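Local coordinates for protein 373aa long hypothetical citrate synthase (PDB 1VGP) that belongs to the citrate synthase family and is a largely helical protein that forms a two-chain assembly, at residues E44-Y52 with E60-R69. Sequence-based numbering, arbitrary orientation.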
ATOM      1  N   GLU A  44     -10.749 -14.245  19.521  1.00 30.75           N
ATOM      2  CA  GLU A  44     -10.570 -13.099  20.402  1.00 32.70           C
ATOM      3  C   GLU A  44      -9.359 -13.221  21.317  1.00 32.93           C
ATOM      4  O   GLU A  44      -8.538 -12.299  21.389  1.00 33.42           O
ATOM      5  CB  GLU A  44     -11.818 -12.882  21.240  1.00 34.71           C
ATOM      6  CG  GLU A  44     -12.937 -12.218  20.472  1.00 40.19           C
ATOM      7  CD  GLU A  44     -14.182 -13.061  20.409  1.00 43.93           C
ATOM      8  OE1 GLU A  44     -14.052 -14.305  20.442  1.00 49.04           O
ATOM      9  OE2 GLU A  44     -15.288 -12.476  20.326  1.00 47.23           O
ATOM     10  N   GLU A  45      -9.235 -14.348  22.018  1.00 31.36           N
ATOM     11  CA  GLU A  45      -8.113 -14.534  22.927  1.00 30.90           C
ATOM     12  C   GLU A  45      -6.792 -14.577  22.175  1.00 31.76           C
ATOM     13  O   GLU A  45      -5.819 -13.948  22.596  1.00 32.78           O
ATOM     14  CB  GLU A  45      -8.278 -15.814  23.744  1.00 32.04           C
ATOM     15  CG  GLU A  45      -7.083 -16.103  24.629  1.00 35.15           C
ATOM     16  CD  GLU A  45      -7.324 -17.242  25.586  1.00 37.98           C
ATOM     17  OE1 GLU A  45      -7.062 -18.400  25.191  1.00 38.51           O
ATOM     18  OE2 GLU A  45      -7.773 -16.985  26.727  1.00 39.27           O
ATOM     19  N   VAL A  46      -6.753 -15.311  21.065  1.00 31.59           N
ATOM     20  CA  VAL A  46      -5.532 -15.397  20.258  1.00 31.00           C
ATOM     21  C   VAL A  46      -5.111 -14.043  19.686  1.00 30.99           C
ATOM     22  O   VAL A  46      -3.917 -13.734  19.606  1.00 32.30           O
ATOM     23  CB  VAL A  46      -5.698 -16.394  19.092  1.00 29.64           C
ATOM     24  CG1 VAL A  46      -4.482 -16.347  18.195  1.00 27.60           C
ATOM     25  CG2 VAL A  46      -5.901 -17.803  19.645  1.00 29.19           C
ATOM     26  N   SER A  47      -6.088 -13.232  19.298  1.00 29.67           N
ATOM     27  CA  SER A  47      -5.801 -11.888  18.816  1.00 31.58           C
ATOM     28  C   SER A  47      -5.141 -11.024  19.892  1.00 32.06           C
ATOM     29  O   SER A  47      -4.171 -10.304  19.619  1.00 34.28           O
ATOM     30  CB  SER A  47      -7.085 -11.221  18.324  1.00 28.21           C
ATOM     31  OG  SER A  47      -7.564 -11.870  17.157  1.00 29.76           O
ATOM     32  N   TYR A  48      -5.665 -11.092  21.112  1.00 31.08           N
ATOM     33  CA  TYR A  48      -5.085 -10.372  22.240  1.00 31.82           C
ATOM     34  C   TYR A  48      -3.657 -10.855  22.504  1.00 31.64           C
ATOM     35  O   TYR A  48      -2.745 -10.051  22.708  1.00 29.37           O
ATOM     36  CB  TYR A  48      -5.949 -10.590  23.490  1.00 32.52           C
ATOM     37  CG  TYR A  48      -5.525  -9.780  24.698  1.00 33.47           C
ATOM     38  CD1 TYR A  48      -4.363 -10.100  25.415  1.00 33.89           C
ATOM     39  CD2 TYR A  48      -6.271  -8.680  25.112  1.00 32.42           C
ATOM     40  CE1 TYR A  48      -3.954  -9.333  26.512  1.00 33.43           C
ATOM     41  CE2 TYR A  48      -5.874  -7.909  26.204  1.00 34.58           C
ATOM     42  CZ  TYR A  48      -4.713  -8.235  26.899  1.00 35.47           C
ATOM     43  OH  TYR A  48      -4.301  -7.428  27.946  1.00 36.99           O
ATOM     44  N   LEU A  49      -3.473 -12.172  22.505  1.00 31.15           N
ATOM     45  CA  LEU A  49      -2.153 -12.757  22.685  1.00 31.50           C
ATOM     46  C   LEU A  49      -1.187 -12.114  21.710  1.00 33.16           C
ATOM     47  O   LEU A  49      -0.075 -11.718  22.061  1.00 31.70           O
ATOM     48  CB  LEU A  49      -2.204 -14.266  22.428  1.00 27.99           C
ATOM     49  CG  LEU A  49      -0.869 -15.012  22.465  1.00 25.58           C
ATOM     50  CD1 LEU A  49      -0.228 -14.899  23.854  1.00 22.75           C
ATOM     51  CD2 LEU A  49      -1.103 -16.459  22.091  1.00 20.75           C
ATOM     52  N   ILE A  50      -1.630 -12.010  20.467  1.00 34.60           N
ATOM     53  CA  ILE A  50      -0.738 -11.639  19.393  1.00 34.03           C
ATOM     54  C   ILE A  50      -0.507 -10.138  19.384  1.00 34.60           C
ATOM     55  O   ILE A  50       0.615  -9.693  19.160  1.00 35.26           O
ATOM     56  CB  ILE A  50      -1.290 -12.164  18.045  1.00 34.20           C
ATOM     57  CG1 ILE A  50      -0.679 -13.542  17.791  1.00 35.32           C
ATOM     58  CG2 ILE A  50      -0.959 -11.218  16.901  1.00 32.90           C
ATOM     59  CD1 ILE A  50      -1.145 -14.207  16.541  1.00 43.23           C
ATOM     60  N   LEU A  51      -1.547  -9.357  19.657  1.00 33.67           N
ATOM     61  CA  LEU A  51      -1.365  -7.911  19.752  1.00 35.11           C
ATOM     62  C   LEU A  51      -0.492  -7.518  20.950  1.00 35.15           C
ATOM     63  O   LEU A  51       0.370  -6.657  20.837  1.00 35.80           O
ATOM     64  CB  LEU A  51      -2.716  -7.194  19.863  1.00 35.03           C
ATOM     65  CG  LEU A  51      -3.673  -7.203  18.665  1.00 35.64           C
ATOM     66  CD1 LEU A  51      -4.850  -6.300  18.970  1.00 32.35           C
ATOM     67  CD2 LEU A  51      -2.955  -6.739  17.414  1.00 35.45           C
ATOM     68  N   TYR A  52      -0.716  -8.145  22.098  1.00 36.03           N
ATOM     69  CA  TYR A  52      -0.119  -7.664  23.341  1.00 35.48           C
ATOM     70  C   TYR A  52       0.974  -8.562  23.900  1.00 35.29           C
ATOM     71  O   TYR A  52       1.664  -8.183  24.837  1.00 37.13           O
ATOM     72  CB  TYR A  52      -1.206  -7.468  24.386  1.00 34.11           C
ATOM     73  CG  TYR A  52      -2.218  -6.432  23.983  1.00 34.71           C
ATOM     74  CD1 TYR A  52      -1.820  -5.131  23.685  1.00 35.66           C
ATOM     75  CD2 TYR A  52      -3.573  -6.747  23.887  1.00 34.29           C
ATOM     76  CE1 TYR A  52      -2.743  -4.160  23.300  1.00 36.75           C
ATOM     77  CE2 TYR A  52      -4.506  -5.787  23.505  1.00 36.33           C
ATOM     78  CZ  TYR A  52      -4.086  -4.496  23.211  1.00 37.01           C
ATOM     79  OH  TYR A  52      -4.997  -3.537  22.834  1.00 34.29           O
ATOM     80  N   GLU A  60      -8.922  -8.467  31.354  1.00 49.14           N
ATOM     81  CA  GLU A  60      -8.307  -7.947  30.142  1.00 47.42           C
ATOM     82  C   GLU A  60      -9.057  -8.430  28.901  1.00 48.07           C
ATOM     83  O   GLU A  60      -9.428  -7.627  28.040  1.00 49.87           O
ATOM     84  CB  GLU A  60      -6.840  -8.358  30.074  1.00 45.49           C
ATOM     85  CG  GLU A  60      -6.006  -7.806  31.211  1.00 44.73           C
ATOM     86  CD  GLU A  60      -4.600  -8.373  31.238  1.00 46.71           C
ATOM     87  OE1 GLU A  60      -4.441  -9.596  31.010  1.00 46.78           O
ATOM     88  OE2 GLU A  60      -3.655  -7.594  31.490  1.00 47.50           O
ATOM     89  N   LEU A  61      -9.300  -9.734  28.811  1.00 46.02           N
ATOM     90  CA  LEU A  61     -10.040 -10.275  27.677  1.00 45.66           C
ATOM     91  C   LEU A  61     -11.452  -9.702  27.599  1.00 48.66           C
ATOM     92  O   LEU A  61     -11.997  -9.497  26.512  1.00 48.64           O
ATOM     93  CB  LEU A  61     -10.127 -11.803  27.765  1.00 43.00           C
ATOM     94  CG  LEU A  61     -10.930 -12.468  26.638  1.00 40.89           C
ATOM     95  CD1 LEU A  61     -10.216 -12.252  25.315  1.00 38.69           C
ATOM     96  CD2 LEU A  61     -11.089 -13.945  26.913  1.00 38.73           C
ATOM     97  N   ASN A  62     -12.048  -9.458  28.759  1.00 51.00           N
ATOM     98  CA  ASN A  62     -13.418  -8.971  28.809  1.00 52.01           C
ATOM     99  C   ASN A  62     -13.449  -7.561  28.232  1.00 51.38           C
ATOM    100  O   ASN A  62     -14.358  -7.208  27.477  1.00 50.45           O
ATOM    101  CB  ASN A  62     -13.918  -8.964  30.250  1.00 57.40           C
ATOM    102  CG  ASN A  62     -15.258  -9.652  30.396  1.00 62.79           C
ATOM    103  OD1 ASN A  62     -15.456 -10.759  29.884  1.00 65.83           O
ATOM    104  ND2 ASN A  62     -16.190  -9.005  31.094  1.00 63.69           N
ATOM    105  N   TRP A  63     -12.445  -6.764  28.588  1.00 50.04           N
ATOM    106  CA  TRP A  63     -12.263  -5.463  27.985  1.00 49.49           C
ATOM    107  C   TRP A  63     -12.041  -5.603  26.486  1.00 48.95           C
ATOM    108  O   TRP A  63     -12.535  -4.799  25.694  1.00 49.17           O
ATOM    109  CB  TRP A  63     -11.061  -4.753  28.606  1.00 51.60           C
ATOM    110  CG  TRP A  63     -10.644  -3.539  27.835  1.00 55.82           C
ATOM    111  CD1 TRP A  63     -11.205  -2.296  27.897  1.00 56.56           C
ATOM    112  CD2 TRP A  63      -9.609  -3.459  26.860  1.00 56.22           C
ATOM    113  NE1 TRP A  63     -10.580  -1.447  27.024  1.00 58.12           N
ATOM    114  CE2 TRP A  63      -9.584  -2.138  26.369  1.00 56.88           C
ATOM    115  CE3 TRP A  63      -8.678  -4.378  26.350  1.00 56.62           C
ATOM    116  CZ2 TRP A  63      -8.687  -1.705  25.394  1.00 57.16           C
ATOM    117  CZ3 TRP A  63      -7.781  -3.954  25.379  1.00 56.67           C
ATOM    118  CH2 TRP A  63      -7.789  -2.629  24.916  1.00 56.01           C
ATOM    119  N   PHE A  64     -11.290  -6.629  26.103  1.00 47.71           N
ATOM    120  CA  PHE A  64     -10.799  -6.735  24.740  1.00 45.72           C
ATOM    121  C   PHE A  64     -11.913  -7.097  23.775  1.00 46.27           C
ATOM    122  O   PHE A  64     -12.077  -6.465  22.736  1.00 45.87           O
ATOM    123  CB  PHE A  64      -9.685  -7.777  24.643  1.00 41.96           C
ATOM    124  CG  PHE A  64      -9.154  -7.952  23.254  1.00 40.23           C
ATOM    125  CD1 PHE A  64      -8.333  -6.988  22.685  1.00 37.95           C
ATOM    126  CD2 PHE A  64      -9.504  -9.066  22.496  1.00 39.28           C
ATOM    127  CE1 PHE A  64      -7.869  -7.126  21.380  1.00 36.28           C
ATOM    128  CE2 PHE A  64      -9.045  -9.212  21.187  1.00 38.32           C
ATOM    129  CZ  PHE A  64      -8.226  -8.241  20.630  1.00 37.94           C
ATOM    130  N   GLN A  65     -12.684  -8.121  24.111  1.00 48.01           N
ATOM    131  CA  GLN A  65     -13.793  -8.504  23.253  1.00 50.75           C
ATOM    132  C   GLN A  65     -14.959  -7.547  23.406  1.00 50.76           C
ATOM    133  O   GLN A  65     -15.934  -7.634  22.674  1.00 51.53           O
ATOM    134  CB  GLN A  65     -14.239  -9.937  23.548  1.00 52.15           C
ATOM    135  CG  GLN A  65     -14.500 -10.241  25.002  1.00 53.12           C
ATOM    136  CD  GLN A  65     -14.414 -11.726  25.307  1.00 56.16           C
ATOM    137  OE1 GLN A  65     -14.979 -12.199  26.292  1.00 57.61           O
ATOM    138  NE2 GLN A  65     -13.704 -12.469  24.463  1.00 56.45           N
ATOM    139  N   GLU A  66     -14.862  -6.627  24.352  1.00 52.35           N
ATOM    140  CA  GLU A  66     -15.859  -5.570  24.458  1.00 54.70           C
ATOM    141  C   GLU A  66     -15.628  -4.560  23.335  1.00 54.95           C
ATOM    142  O   GLU A  66     -16.560  -4.185  22.627  1.00 54.21           O
ATOM    143  CB  GLU A  66     -15.740  -4.898  25.833  1.00 58.61           C
ATOM    144  CG  GLU A  66     -16.107  -3.418  25.876  1.00 67.27           C
ATOM    145  CD  GLU A  66     -16.730  -3.000  27.206  1.00 71.62           C
ATOM    146  OE1 GLU A  66     -16.305  -3.540  28.261  1.00 71.23           O
ATOM    147  OE2 GLU A  66     -17.639  -2.140  27.193  1.00 71.51           O
ATOM    148  N   LYS A  67     -14.378  -4.140  23.169  1.00 55.21           N
ATOM    149  CA  LYS A  67     -14.018  -3.235  22.089  1.00 56.03           C
ATOM    150  C   LYS A  67     -14.374  -3.863  20.742  1.00 56.14           C
ATOM    151  O   LYS A  67     -14.747  -3.167  19.790  1.00 56.30           O
ATOM    152  CB  LYS A  67     -12.510  -2.926  22.134  1.00 54.77           C
ATOM    153  CG  LYS A  67     -12.085  -1.936  23.220  1.00 55.01           C
ATOM    154  CD  LYS A  67     -12.758  -0.574  23.044  1.00 55.97           C
ATOM    155  CE  LYS A  67     -11.848   0.564  23.482  1.00 56.40           C
ATOM    156  NZ  LYS A  67     -11.351   0.369  24.867  1.00 58.64           N
ATOM    157  N   LEU A  68     -14.261  -5.186  20.679  1.00 55.37           N
ATOM    158  CA  LEU A  68     -14.333  -5.905  19.420  1.00 56.10           C
ATOM    159  C   LEU A  68     -15.757  -5.993  18.879  1.00 58.24           C
ATOM    160  O   LEU A  68     -15.955  -5.993  17.660  1.00 59.77           O
ATOM    161  CB  LEU A  68     -13.767  -7.315  19.591  1.00 54.58           C
ATOM    162  CG  LEU A  68     -12.339  -7.603  19.129  1.00 52.46           C
ATOM    163  CD1 LEU A  68     -12.049  -9.089  19.304  1.00 50.92           C
ATOM    164  CD2 LEU A  68     -12.167  -7.207  17.681  1.00 50.15           C
ATOM    165  N   ARG A  69     -16.743  -6.074  19.774  1.00 59.29           N
ATOM    166  CA  ARG A  69     -18.147  -6.067  19.362  1.00 59.98           C
ATOM    167  C   ARG A  69     -18.660  -4.638  19.235  1.00 60.28           C
ATOM    168  O   ARG A  69     -19.561  -4.357  18.439  1.00 59.34           O
ATOM    169  CB  ARG A  69     -19.027  -6.821  20.370  1.00 61.29           C
ATOM    170  CG  ARG A  69     -18.300  -7.780  21.287  1.00 64.66           C
ATOM    171  CD  ARG A  69     -17.938  -9.074  20.579  1.00 66.97           C
ATOM    172  NE  ARG A  69     -17.411 -10.096  21.485  1.00 68.78           N
ATOM    173  CZ  ARG A  69     -18.128 -10.724  22.414  1.00 68.57           C
ATOM    174  NH1 ARG A  69     -19.370 -10.331  22.680  1.00 67.67           N
ATOM    175  NH2 ARG A  69     -17.612 -11.767  23.061  1.00 65.50           N
TER
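Phe64 enters helix 44-52 as a knob, its ring lodged among Ser47, Tyr48, Leu51 and Tyr52. The evidence for a CH-pi contact is that Tyr48 CB stands 4.0 Å from the centroid of the Phe64 ring and 11° off its normal. Tyr48 also turns its ring edge to the same phenyl, its side chain swung away from the backbone N: the planes meet at 87°, an offset edge-to-face pair in which Tyr48 CD2 lies 3.5 Å from Phe64 CG. Leu51 CD1 comes up at the Phe64 edge, 4.0 Å from CE1.

Further along, Tyr52 OH meets the indole rim of Trp63 near its plane, 3.6 Å from CH2, while the hydroxyl itself is hydrogen-bonded to Asp114. Tyr48 OH rests against the Glu60 chain, 3.4 Å from CB, and the Glu60 carboxylate pairs with Lys54. Leu61 CD1 reaches the other helix's backbone, 3.9 Å from Glu45 CA.

The one salt bridge across the contact lies at its Glu44-Arg69 end. The Glu44 chain, bent at chi2, passes Leu68 and brings OE2 to Arg69 NE at 3.4 Å, with a weak hydrogen bond; OE2 also accepts from His149 N.

The short helical segments, successive in the chain, cross at 105° with axes 10.0 Å apart, so the two helices pack nearly at right angles in a mainly helical fold. Helix 113-135 packs on Phe64, Trp63 and Leu51, helix 327-346 on Ser47, Leu51 and Tyr52, and Ile370 of the second subunit on Glu45 and Leu61; strand 26-29 touches Val46 and Ile50.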